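Local atomic coordinates of 26S proteasome regulatory subunit RPN10 (Schizosaccharomyces pombe, PDB entry 2X5N), a protein that protects ubiquitin chains against disassembly by deubiquitinating enzymes and so promotes protein degradation by the 26S proteasome. Residues 50-55 with 59-64; 7-12 with 73-78; 168-173 with 179-184; 30-35 with 110-115. One frame throughout, in Å; residues are numbered along the deposited sequence.

Interaction 1 (50-55 with 59-64); sequences LMTIGD and QVLSTL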
loop_
_atom_site.group_PDB
_atom_site.type_symbol
_atom_site.label_atom_id
_atom_site.label_comp_id
_atom_site.label_asym_id
_atom_site.label_seq_id
_atom_site.Cartn_x
_atom_site.Cartn_y
_atom_site.Cartn_z
ATOM N N LEU A 50 4.384 -7.615 3.317
ATOM C CA LEU A 50 4.515 -7.199 1.937
ATOM C C LEU A 50 3.701 -8.131 1.046
ATOM O O LEU A 50 3.821 -9.354 1.131
ATOM C CB LEU A 50 5.979 -7.219 1.491
ATOM C CG LEU A 50 6.239 -6.748 0.070
ATOM C CD1 LEU A 50 5.871 -5.284 -0.088
ATOM C CD2 LEU A 50 7.698 -6.970 -0.324
ATOM N N MET A 51 2.894 -7.534 0.181
ATOM C CA MET A 51 2.122 -8.251 -0.813
ATOM C C MET A 51 2.251 -7.557 -2.143
ATOM O O MET A 51 2.497 -6.356 -2.211
ATOM C CB MET A 51 0.619 -8.208 -0.491
ATOM C CG MET A 51 0.165 -9.146 0.544
ATOM S SD MET A 51 -1.607 -8.950 0.767
ATOM C CE MET A 51 -2.260 -9.279 -0.851
ATOM N N THR A 52 2.054 -8.316 -3.206
ATOM C CA THR A 52 1.806 -7.755 -4.521
ATOM C C THR A 52 0.316 -7.733 -4.846
ATOM O O THR A 52 -0.482 -8.471 -4.248
ATOM C CB THR A 52 2.452 -8.616 -5.607
ATOM O OG1 THR A 52 1.814 -9.906 -5.593
ATOM C CG2 THR A 52 3.937 -8.765 -5.403
ATOM N N ILE A 53 -0.065 -6.901 -5.824
ATOM C CA ILE A 53 -1.422 -6.961 -6.362
ATOM C C ILE A 53 -1.451 -7.179 -7.863
ATOM O O ILE A 53 -2.519 -7.296 -8.440
ATOM C CB ILE A 53 -2.290 -5.764 -5.972
ATOM C CG1 ILE A 53 -1.775 -4.476 -6.618
ATOM C CG2 ILE A 53 -2.332 -5.612 -4.471
ATOM C CD1 ILE A 53 -2.763 -3.316 -6.594
ATOM N N GLY A 54 -0.284 -7.330 -8.470
ATOM C CA GLY A 54 -0.194 -7.491 -9.906
ATOM C C GLY A 54 0.260 -8.861 -10.330
ATOM O O GLY A 54 0.061 -9.874 -9.614
ATOM N N ASP A 55 0.805 -8.918 -11.541
ATOM C CA ASP A 55 1.110 -10.226 -12.107
ATOM C C ASP A 55 -0.048 -11.206 -12.060
ATOM O O ASP A 55 0.155 -12.381 -11.781
ATOM C CB ASP A 55 2.513 -10.755 -11.745
ATOM C CG ASP A 55 2.969 -11.924 -12.574
ATOM O OD1 ASP A 55 2.503 -12.090 -13.724
ATOM O OD2 ASP A 55 3.834 -12.655 -12.031
ATOM N N GLN A 59 0.080 -11.816 -4.190
ATOM C CA GLN A 59 0.890 -12.783 -3.476
ATOM C C GLN A 59 1.383 -12.185 -2.176
ATOM O O GLN A 59 1.777 -11.044 -2.157
ATOM C CB GLN A 59 2.140 -13.123 -4.281
ATOM C CG GLN A 59 1.926 -13.569 -5.679
ATOM C CD GLN A 59 1.298 -14.927 -5.750
ATOM O OE1 GLN A 59 1.753 -15.867 -5.090
ATOM N NE2 GLN A 59 0.269 -15.069 -6.588
ATOM N N VAL A 60 1.395 -12.961 -1.098
ATOM C CA VAL A 60 2.066 -12.531 0.105
ATOM C C VAL A 60 3.568 -12.822 -0.060
ATOM O O VAL A 60 3.970 -13.974 -0.201
ATOM C CB VAL A 60 1.500 -13.223 1.363
ATOM C CG1 VAL A 60 2.286 -12.781 2.592
ATOM C CG2 VAL A 60 0.019 -12.933 1.507
ATOM N N LEU A 61 4.376 -11.774 -0.087
ATOM C CA LEU A 61 5.830 -11.895 -0.227
ATOM C C LEU A 61 6.563 -12.000 1.095
ATOM O O LEU A 61 7.568 -12.684 1.192
ATOM C CB LEU A 61 6.382 -10.698 -1.001
ATOM C CG LEU A 61 5.923 -10.520 -2.447
ATOM C CD1 LEU A 61 6.721 -9.382 -3.119
ATOM C CD2 LEU A 61 5.981 -11.819 -3.246
ATOM N N SER A 62 6.091 -11.270 2.093
ATOM C CA SER A 62 6.670 -11.340 3.418
ATOM C C SER A 62 5.580 -11.252 4.436
ATOM O O SER A 62 4.716 -10.371 4.354
ATOM C CB SER A 62 7.642 -10.188 3.674
ATOM O OG SER A 62 8.184 -10.293 4.989
ATOM N N THR A 63 5.615 -12.160 5.404
ATOM C CA THR A 63 4.742 -12.028 6.551
ATOM C C THR A 63 5.231 -10.863 7.426
ATOM O O THR A 63 6.251 -10.241 7.147
ATOM C CB THR A 63 4.660 -13.324 7.351
ATOM O OG1 THR A 63 5.977 -13.752 7.683
ATOM C CG2 THR A 63 3.938 -14.417 6.531
ATOM N N LEU A 64 4.470 -10.556 8.470
ATOM C CA LEU A 64 4.735 -9.400 9.304
ATOM C C LEU A 64 6.112 -9.494 9.951
ATOM O O LEU A 64 6.493 -10.519 10.514
ATOM C CB LEU A 64 3.638 -9.286 10.354
ATOM C CG LEU A 64 2.275 -8.873 9.778
ATOM C CD1 LEU A 64 1.154 -9.170 10.772
ATOM C CD2 LEU A 64 2.211 -7.404 9.388
#
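L50 pairs with S62, and M51 with V60, in an antiparallel strand pair whose axes come within 4.5 Å at 175°. The L50–S62 pair is hydrogen-bonded in both directions, L50 N to S62 O at 3.0 Å and S62 N to L50 O, both nearly straight. L50 O also accepts from L61 N at 2.8 Å, a more bent bond (144°), so two successive amides grip one carbonyl. M51 and V60 form a non-hydrogen-bonded pair one step out of register. With L61 and S62 both facing L50, this is a classic beta bulge, set in the hairpin of strands 47-52 and 60-63; the latter is an outermost strand of the vWA domain's sheet. Past the bulge, T52 N donates to Q59 O at 2.9 Å.

The bulge turns L61 toward the partner strand. L61 CD1 meets L50 CD2 at 3.8 Å and T52 CG2 at 3.7 Å; the L61 and T52 side chains cross at about a right angle. On the face carrying M51 and V60, M51 CG lies 3.9 Å from V60 CG2. T52 has two roles: with chi1 at 64°, OG1 stands between its own N and carbonyl carbon and accepts from Q59 N at 2.9 Å, while CG2 is left to L61. A valine here would probably cost the Q59 amide its OG1 acceptor, leaving the weak bond to T52 O as its remaining tie to this strand. L50 and L61 also pack against helix 68-75, through M75 and A74 respectively.

Interaction 2 (7-12 with 73-78); sequences ILIDNS and SAMHDL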
loop_
_atom_site.group_PDB
_atom_site.type_symbol
_atom_site.label_atom_id
_atom_site.label_comp_id
_atom_site.label_asym_id
_atom_site.label_seq_id
_atom_site.Cartn_x
_atom_site.Cartn_y
_atom_site.Cartn_z
ATOM N N ILE A 7 1.728 -3.779 3.329
ATOM C CA ILE A 7 2.102 -2.904 2.231
ATOM C C ILE A 7 1.926 -3.677 0.922
ATOM O O ILE A 7 2.496 -4.734 0.747
ATOM C CB ILE A 7 3.551 -2.354 2.385
ATOM C CG1 ILE A 7 3.690 -1.593 3.721
ATOM C CG2 ILE A 7 3.842 -1.461 1.216
ATOM C CD1 ILE A 7 5.086 -1.213 4.117
ATOM N N LEU A 8 1.088 -3.136 0.044
ATOM C CA LEU A 8 0.696 -3.776 -1.193
ATOM C C LEU A 8 1.303 -3.016 -2.358
ATOM O O LEU A 8 0.979 -1.836 -2.583
ATOM C CB LEU A 8 -0.829 -3.759 -1.346
ATOM C CG LEU A 8 -1.596 -4.899 -0.660
ATOM C CD1 LEU A 8 -1.208 -5.058 0.821
ATOM C CD2 LEU A 8 -3.098 -4.678 -0.773
ATOM N N ILE A 9 2.176 -3.689 -3.094
ATOM C CA ILE A 9 2.837 -3.085 -4.251
ATOM C C ILE A 9 2.159 -3.529 -5.533
ATOM O O ILE A 9 1.694 -4.664 -5.661
ATOM C CB ILE A 9 4.361 -3.374 -4.304
ATOM C CG1 ILE A 9 4.705 -4.874 -4.362
ATOM C CG2 ILE A 9 5.034 -2.682 -3.118
ATOM C CD1 ILE A 9 6.140 -5.098 -4.643
ATOM N N ASP A 10 2.082 -2.595 -6.466
ATOM C CA ASP A 10 1.579 -2.861 -7.797
ATOM C C ASP A 10 2.762 -3.322 -8.657
ATOM O O ASP A 10 3.692 -2.549 -8.923
ATOM C CB ASP A 10 0.898 -1.595 -8.337
ATOM C CG ASP A 10 0.164 -1.799 -9.653
ATOM O OD1 ASP A 10 0.475 -2.752 -10.398
ATOM O OD2 ASP A 10 -0.730 -0.969 -9.937
ATOM N N ASN A 11 2.742 -4.594 -9.039
ATOM C CA ASN A 11 3.732 -5.142 -9.983
ATOM C C ASN A 11 3.068 -5.553 -11.292
ATOM O O ASN A 11 3.484 -6.534 -11.916
ATOM C CB ASN A 11 4.501 -6.316 -9.379
ATOM C CG ASN A 11 3.617 -7.494 -9.075
ATOM O OD1 ASN A 11 2.469 -7.325 -8.683
ATOM N ND2 ASN A 11 4.162 -8.707 -9.214
ATOM N N SER A 12 2.052 -4.787 -11.719
ATOM C CA SER A 12 1.427 -5.002 -13.023
ATOM C C SER A 12 2.262 -4.416 -14.155
ATOM O O SER A 12 3.205 -3.650 -13.933
ATOM C CB SER A 12 0.023 -4.396 -13.073
ATOM O OG SER A 12 0.069 -2.994 -13.225
ATOM N N SER A 73 14.692 -9.212 -0.058
ATOM C CA SER A 73 14.930 -10.552 -0.586
ATOM C C SER A 73 13.710 -11.082 -1.337
ATOM O O SER A 73 13.869 -11.735 -2.360
ATOM C CB SER A 73 15.270 -11.525 0.527
ATOM O OG SER A 73 16.492 -11.167 1.126
ATOM N N ALA A 74 12.498 -10.795 -0.835
ATOM C CA ALA A 74 11.290 -11.323 -1.466
ATOM C C ALA A 74 10.991 -10.620 -2.788
ATOM O O ALA A 74 10.374 -11.208 -3.679
ATOM C CB ALA A 74 10.089 -11.233 -0.529
ATOM N N MET A 75 11.397 -9.361 -2.915
ATOM C CA MET A 75 11.173 -8.630 -4.160
ATOM C C MET A 75 12.222 -8.953 -5.223
ATOM O O MET A 75 12.028 -8.650 -6.395
ATOM C CB MET A 75 11.140 -7.122 -3.928
ATOM C CG MET A 75 9.898 -6.660 -3.195
ATOM S SD MET A 75 9.734 -4.863 -3.096
ATOM C CE MET A 75 10.862 -4.493 -1.760
ATOM N N HIS A 76 13.341 -9.550 -4.831
ATOM C CA HIS A 76 14.369 -9.859 -5.798
ATOM C C HIS A 76 13.825 -10.857 -6.790
ATOM O O HIS A 76 13.252 -11.880 -6.390
ATOM C CB HIS A 76 15.593 -10.448 -5.124
ATOM C CG HIS A 76 16.742 -10.605 -6.062
ATOM N ND1 HIS A 76 17.323 -9.524 -6.682
ATOM C CD2 HIS A 76 17.375 -11.702 -6.536
ATOM C CE1 HIS A 76 18.290 -9.946 -7.483
ATOM N NE2 HIS A 76 18.345 -11.264 -7.408
ATOM N N ASP A 77 14.035 -10.591 -8.076
ATOM C CA ASP A 77 13.486 -11.480 -9.090
ATOM C C ASP A 77 11.987 -11.448 -9.369
ATOM O O ASP A 77 11.469 -12.306 -10.054
ATOM C CB ASP A 77 14.158 -12.875 -9.208
ATOM C CG ASP A 77 15.620 -12.823 -9.632
ATOM O OD1 ASP A 77 16.069 -11.819 -10.222
ATOM O OD2 ASP A 77 16.319 -13.830 -9.385
ATOM N N LEU A 78 11.287 -10.503 -8.732
ATOM C CA LEU A 78 9.833 -10.464 -8.797
ATOM C C LEU A 78 9.408 -10.073 -10.199
ATOM O O LEU A 78 9.851 -9.065 -10.713
ATOM C CB LEU A 78 9.271 -9.444 -7.805
ATOM C CG LEU A 78 7.756 -9.361 -7.723
ATOM C CD1 LEU A 78 7.166 -10.577 -7.050
ATOM C CD2 LEU A 78 7.344 -8.118 -6.968
#
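I9 sends its CD1 into a small apolar cluster with M75 and L78, while N11 lies across L78 two residues further along the chain. The contact is van der Waals throughout: no hydrogen bond joins segments 7-12 and 73-78.

The apolar part centres on I9 CD1, which lies 3.9 Å from M75 SD and 4.0 Å from L78 CD2. I9 and L78 reach toward each other tip to tip, whereas M75 comes in obliquely; the bend at chi3 (-79°) turns its terminal methyl away, leaving the sulfur as the nearest atom to I9. I9 CG1 stands between the backbone N and the carbonyl carbon (chi1 59°), and the extended chi2 carries CD1 onward.

The N11 and L78 side chains cross at about a right angle, with N11 ND2 3.9 Å from L78 CD2. The polar atoms of N11 turn to other partners: ND2 donates to P79 O, and OD1 takes a weak bond from G54 N.

Hydrogen bonds inside each segment shape the backbones. D10 OD1 takes both S12 N, at 2.9 Å, and S12 OG, the former closing an Asx turn; L78 N to M75 O belongs to a type II turn after helix 68-75. D10-N11-S12 probably corresponds to the D-x-S start of the MIDAS motif of vWA domains, and D10 OD2 accepts from G114 N.

In this alpha/beta fold, strand 3-9 runs beside strand 47-52, whose L50 touches M75 and whose T52 touches L78. I9 also packs on V32 and Q28 of helix 24-42, and L61 of strand 60-63 meets L78.

Interaction 3 (168-173 with 179-184); sequences VSIPPS and DLVNQS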
loop_
_atom_site.group_PDB
_atom_site.type_symbol
_atom_site.label_atom_id
_atom_site.label_comp_id
_atom_site.label_asym_id
_atom_site.label_seq_id
_atom_site.Cartn_x
_atom_site.Cartn_y
_atom_site.Cartn_z
ATOM N N VAL A 168 -3.327 9.602 -1.344
ATOM C CA VAL A 168 -2.189 10.428 -1.733
ATOM C C VAL A 168 -2.052 10.217 -3.247
ATOM O O VAL A 168 -1.691 9.128 -3.710
ATOM C CB VAL A 168 -0.903 10.022 -0.997
ATOM C CG1 VAL A 168 0.312 10.815 -1.503
ATOM C CG2 VAL A 168 -1.095 10.170 0.524
ATOM N N SER A 169 -2.305 11.266 -4.025
ATOM C CA SER A 169 -2.345 11.168 -5.480
ATOM C C SER A 169 -1.196 11.996 -6.013
ATOM O O SER A 169 -1.151 13.194 -5.755
ATOM C CB SER A 169 -3.672 11.732 -5.994
ATOM O OG SER A 169 -4.766 11.030 -5.459
ATOM N N ILE A 170 -0.293 11.374 -6.768
ATOM C CA ILE A 170 0.911 12.068 -7.196
ATOM C C ILE A 170 1.047 11.924 -8.694
ATOM O O ILE A 170 1.267 10.825 -9.176
ATOM C CB ILE A 170 2.156 11.441 -6.579
ATOM C CG1 ILE A 170 2.076 11.461 -5.048
ATOM C CG2 ILE A 170 3.413 12.162 -7.059
ATOM C CD1 ILE A 170 2.037 12.837 -4.450
ATOM N N PRO A 171 0.878 13.017 -9.439
ATOM C CA PRO A 171 1.137 13.004 -10.873
ATOM C C PRO A 171 2.542 12.738 -11.324
ATOM O O PRO A 171 3.450 12.908 -10.512
ATOM C CB PRO A 171 0.508 14.290 -11.427
ATOM C CG PRO A 171 -0.007 15.037 -10.231
ATOM C CD PRO A 171 0.444 14.338 -8.964
ATOM N N PRO A 172 2.744 12.434 -12.605
ATOM C CA PRO A 172 4.106 12.379 -13.112
ATOM C C PRO A 172 4.940 13.604 -12.836
ATOM O O PRO A 172 4.368 14.659 -12.964
ATOM C CB PRO A 172 3.952 11.949 -14.573
ATOM C CG PRO A 172 2.585 11.331 -14.652
ATOM C CD PRO A 172 1.758 12.053 -13.627
ATOM N N SER A 173 6.211 13.516 -12.483
ATOM C CA SER A 173 6.996 14.718 -12.308
ATOM C C SER A 173 8.453 14.356 -12.349
ATOM O O SER A 173 8.789 13.175 -12.324
ATOM C CB SER A 173 6.646 15.423 -10.998
ATOM O OG SER A 173 7.461 15.001 -9.925
ATOM N N ASP A 179 10.139 10.924 -2.078
ATOM C CA ASP A 179 10.223 12.232 -1.436
ATOM C C ASP A 179 8.844 12.865 -1.354
ATOM O O ASP A 179 8.470 13.414 -0.328
ATOM C CB ASP A 179 11.180 13.153 -2.195
ATOM C CG ASP A 179 12.628 12.687 -2.107
ATOM O OD1 ASP A 179 13.002 12.111 -1.071
ATOM O OD2 ASP A 179 13.384 12.886 -3.072
ATOM N N LEU A 180 8.101 12.819 -2.448
ATOM C CA LEU A 180 6.763 13.408 -2.476
ATOM C C LEU A 180 5.813 12.735 -1.486
ATOM O O LEU A 180 5.085 13.408 -0.770
ATOM C CB LEU A 180 6.216 13.359 -3.897
ATOM C CG LEU A 180 6.985 14.275 -4.854
ATOM C CD1 LEU A 180 6.662 13.924 -6.296
ATOM C CD2 LEU A 180 6.649 15.743 -4.569
ATOM N N VAL A 181 5.830 11.411 -1.420
ATOM C CA VAL A 181 5.002 10.714 -0.442
ATOM C C VAL A 181 5.502 10.982 0.990
ATOM O O VAL A 181 4.717 11.064 1.939
ATOM C CB VAL A 181 4.907 9.208 -0.739
ATOM C CG1 VAL A 181 4.036 8.529 0.291
ATOM C CG2 VAL A 181 4.339 8.970 -2.147
ATOM N N ASN A 182 6.804 11.102 1.163
ATOM C CA ASN A 182 7.333 11.428 2.478
ATOM C C ASN A 182 6.818 12.798 2.941
ATOM O O ASN A 182 6.687 13.021 4.142
ATOM C CB ASN A 182 8.863 11.389 2.485
ATOM C CG ASN A 182 9.446 11.414 3.887
ATOM O OD1 ASN A 182 8.965 10.747 4.775
ATOM N ND2 ASN A 182 10.507 12.182 4.075
ATOM N N GLN A 183 6.487 13.676 1.989
ATOM C CA GLN A 183 5.993 15.026 2.255
ATOM C C GLN A 183 4.471 15.073 2.399
ATOM O O GLN A 183 3.872 16.151 2.569
ATOM C CB GLN A 183 6.403 15.954 1.090
ATOM C CG GLN A 183 7.924 16.204 0.979
ATOM C CD GLN A 183 8.380 16.681 -0.410
ATOM O OE1 GLN A 183 7.622 17.302 -1.162
ATOM N NE2 GLN A 183 9.635 16.394 -0.745
ATOM N N SER A 184 3.841 13.911 2.299
ATOM C CA SER A 184 2.384 13.785 2.401
ATOM C C SER A 184 1.975 13.442 3.819
ATOM O O SER A 184 2.826 13.182 4.664
ATOM C CB SER A 184 1.874 12.691 1.457
ATOM O OG SER A 184 2.038 11.376 1.994
#
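The first torsions turn V168 and S184 to each other: V168 places CG1 anti to its backbone N (chi1 175°) and CG2 beside it, so that both methyls reach the S184 side chain, whose OG is held between N and carbonyl carbon (chi1 80°). V168 CG2 lies 3.7 Å from S184 OG and V168 CG1 3.8 Å from S184 CB. The hydroxyl donates to V181 O at 2.7 Å, in the carbonyl plane and on a lone pair, and is also bonded to I186 N; S184 N binds V181 O too. With an alanine here, V181 O would probably keep just the backbone amide of its two donors, and I186 N would lose its hydroxyl partner.

I170 is modelled in two conformers; in the one described, its CG2 touches L180 CD1 at 3.8 Å, a less certain contact. S173 OG, bonded to Q175 N, lies 3.9 Å from L180 CD1. V181 also packs on T31 and M34 of helix 24-42.

Outermost strand 166-170 thus packs against helix 177-182, which follows it in the chain, part of the alpha/beta sandwich of the vWA fold, with helices flanking a central sheet.

Interaction 4 (30-35 with 110-115); sequences DTVHMI and VAFVGS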
loop_
_atom_site.group_PDB
_atom_site.type_symbol
_atom_site.label_atom_id
_atom_site.label_comp_id
_atom_site.label_asym_id
_atom_site.label_seq_id
_atom_site.Cartn_x
_atom_site.Cartn_y
_atom_site.Cartn_z
ATOM N N ASP A 30 11.244 2.326 -3.720
ATOM C CA ASP A 30 11.909 3.234 -2.781
ATOM C C ASP A 30 10.914 3.808 -1.735
ATOM O O ASP A 30 11.246 4.003 -0.572
ATOM C CB ASP A 30 12.579 4.406 -3.518
ATOM C CG ASP A 30 13.860 4.010 -4.258
ATOM O OD1 ASP A 30 14.199 2.815 -4.302
ATOM O OD2 ASP A 30 14.538 4.915 -4.800
ATOM N N THR A 31 9.687 4.065 -2.154
ATOM C CA THR A 31 8.639 4.568 -1.262
ATOM C C THR A 31 8.242 3.526 -0.194
ATOM O O THR A 31 7.947 3.866 0.956
ATOM C CB THR A 31 7.429 4.992 -2.080
ATOM O OG1 THR A 31 7.878 5.884 -3.100
ATOM C CG2 THR A 31 6.425 5.684 -1.218
ATOM N N VAL A 32 8.256 2.253 -0.561
ATOM C CA VAL A 32 7.961 1.178 0.384
ATOM C C VAL A 32 8.911 1.247 1.591
ATOM O O VAL A 32 8.491 1.092 2.742
ATOM C CB VAL A 32 8.069 -0.205 -0.311
ATOM C CG1 VAL A 32 8.001 -1.356 0.711
ATOM C CG2 VAL A 32 6.948 -0.364 -1.342
ATOM N N HIS A 33 10.185 1.496 1.337
ATOM C CA HIS A 33 11.166 1.515 2.409
ATOM C C HIS A 33 10.834 2.646 3.379
ATOM O O HIS A 33 10.943 2.504 4.600
ATOM C CB HIS A 33 12.590 1.643 1.841
ATOM C CG HIS A 33 13.662 1.215 2.791
ATOM N ND1 HIS A 33 14.981 1.010 2.413
ATOM C CD2 HIS A 33 13.645 0.906 4.098
ATOM C CE1 HIS A 33 15.696 0.616 3.471
ATOM N NE2 HIS A 33 14.894 0.549 4.526
ATOM N N MET A 34 10.412 3.783 2.831
ATOM C CA MET A 34 10.042 4.926 3.663
ATOM C C MET A 34 8.837 4.632 4.551
ATOM O O MET A 34 8.855 4.952 5.733
ATOM C CB MET A 34 9.835 6.163 2.755
ATOM C CG MET A 34 9.395 7.431 3.453
ATOM S SD MET A 34 7.643 7.535 3.882
ATOM C CE MET A 34 6.891 7.510 2.263
ATOM N N ILE A 35 7.803 4.026 3.979
ATOM C CA ILE A 35 6.596 3.657 4.727
ATOM C C ILE A 35 6.958 2.655 5.837
ATOM O O ILE A 35 6.540 2.784 6.984
ATOM C CB ILE A 35 5.548 3.031 3.787
ATOM C CG1 ILE A 35 5.044 4.032 2.754
ATOM C CG2 ILE A 35 4.351 2.511 4.593
ATOM C CD1 ILE A 35 4.354 5.236 3.345
ATOM N N VAL A 110 -1.462 -0.284 3.364
ATOM C CA VAL A 110 -0.949 0.810 2.513
ATOM C C VAL A 110 -0.772 0.224 1.120
ATOM O O VAL A 110 0.019 -0.686 0.957
ATOM C CB VAL A 110 0.380 1.399 3.032
ATOM C CG1 VAL A 110 0.881 2.466 2.074
ATOM C CG2 VAL A 110 0.157 1.997 4.403
ATOM N N ALA A 111 -1.552 0.700 0.152
ATOM C CA ALA A 111 -1.556 0.123 -1.176
ATOM C C ALA A 111 -1.173 1.143 -2.233
ATOM O O ALA A 111 -1.682 2.272 -2.236
ATOM C CB ALA A 111 -2.943 -0.435 -1.513
ATOM N N PHE A 112 -0.344 0.707 -3.166
ATOM C CA PHE A 112 -0.007 1.477 -4.344
ATOM C C PHE A 112 -0.911 1.070 -5.503
ATOM O O PHE A 112 -1.133 -0.115 -5.736
ATOM C CB PHE A 112 1.428 1.201 -4.758
ATOM C CG PHE A 112 2.465 1.724 -3.815
ATOM C CD1 PHE A 112 3.128 2.916 -4.082
ATOM C CD2 PHE A 112 2.800 1.017 -2.659
ATOM C CE1 PHE A 112 4.119 3.385 -3.239
ATOM C CE2 PHE A 112 3.791 1.489 -1.812
ATOM C CZ PHE A 112 4.460 2.666 -2.110
ATOM N N VAL A 113 -1.421 2.062 -6.230
ATOM C CA VAL A 113 -2.199 1.817 -7.424
ATOM C C VAL A 113 -1.612 2.647 -8.563
ATOM O O VAL A 113 -1.630 3.878 -8.532
ATOM C CB VAL A 113 -3.676 2.208 -7.207
ATOM C CG1 VAL A 113 -4.465 2.068 -8.536
ATOM C CG2 VAL A 113 -4.294 1.354 -6.097
ATOM N N GLY A 114 -1.071 1.948 -9.558
ATOM C CA GLY A 114 -0.523 2.567 -10.761
ATOM C C GLY A 114 -1.135 1.985 -12.009
ATOM O O GLY A 114 -0.580 2.112 -13.102
ATOM N N SER A 115 -2.320 1.412 -11.847
ATOM C CA SER A 115 -3.001 0.682 -12.900
ATOM C C SER A 115 -4.503 0.889 -12.750
ATOM O O SER A 115 -4.998 1.134 -11.657
ATOM C CB SER A 115 -2.710 -0.803 -12.763
ATOM O OG SER A 115 -2.966 -1.186 -11.432
#
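F112 has the largest area buried by the contact, 69 Å², and its ring points from strand 110-113 toward helix 30-35. Two helix residues receive it from different directions. T31 comes at the edge: its CG2 lies near the ring plane, 3.7 Å from F112 CZ, with T31 CB almost as close to the same carbon. V32 approaches obliquely, V32 CG2 standing 3.7 Å from F112 CE2. The ring's far end is thus held between successive helix residues. For T31 the chi1 of -52° explains the choice of atom: CG2 is anti to the backbone N and reaches the ring, while OG1 turns back to the helix and donates to A27 O. The hydroxyl is satisfied within the helix and the apolar branch is left for the strand.

I35, one turn on from T31, has the next largest area, 41 Å², and meets V110 with its CG2 4.2 Å from V110 CG2. F112 and V110 are two residues apart on the strand, so both point to the helix. The axes of helix 30-35 and strand 110-113 approach to 10.9 Å at 164°, nearly antiparallel.

All five touching residues are buried, in the helix-on-sheet packing of the alpha/beta vWA fold. Strand 106-113 lies between strands 3-9 and 136-143: V32 and I35 also pack on I9 and I7 of the former, F112 and V110 on I141 and D139 of the latter, while L177 and S178 of helix 177-182 touch T31.

Overall arrangement
All four contacts reach one mixed sheet, on which 60-63 and 166-170 are the outermost strands. Interactions 1 and 2 are directly joined, their centres about 7 Å apart: M51 O to I9 N at 2.8 Å and I53 N to I9 O at 2.9 Å are probable hydrogen bonds. Interaction 2 meets interaction 4 through probable hydrogen bonds, L8 N to V110 O at 2.8 Å and D10 OD2 to S115 OG at 2.7 Å. Interaction 4 meets interaction 3 by packing alone, V181 CG1 on M34 CE. Interactions 1 and 3 lie on opposite sides of the chain's centre, about 23 Å between centres, while interaction 4, about 5 Å from that centre, touches each of the others.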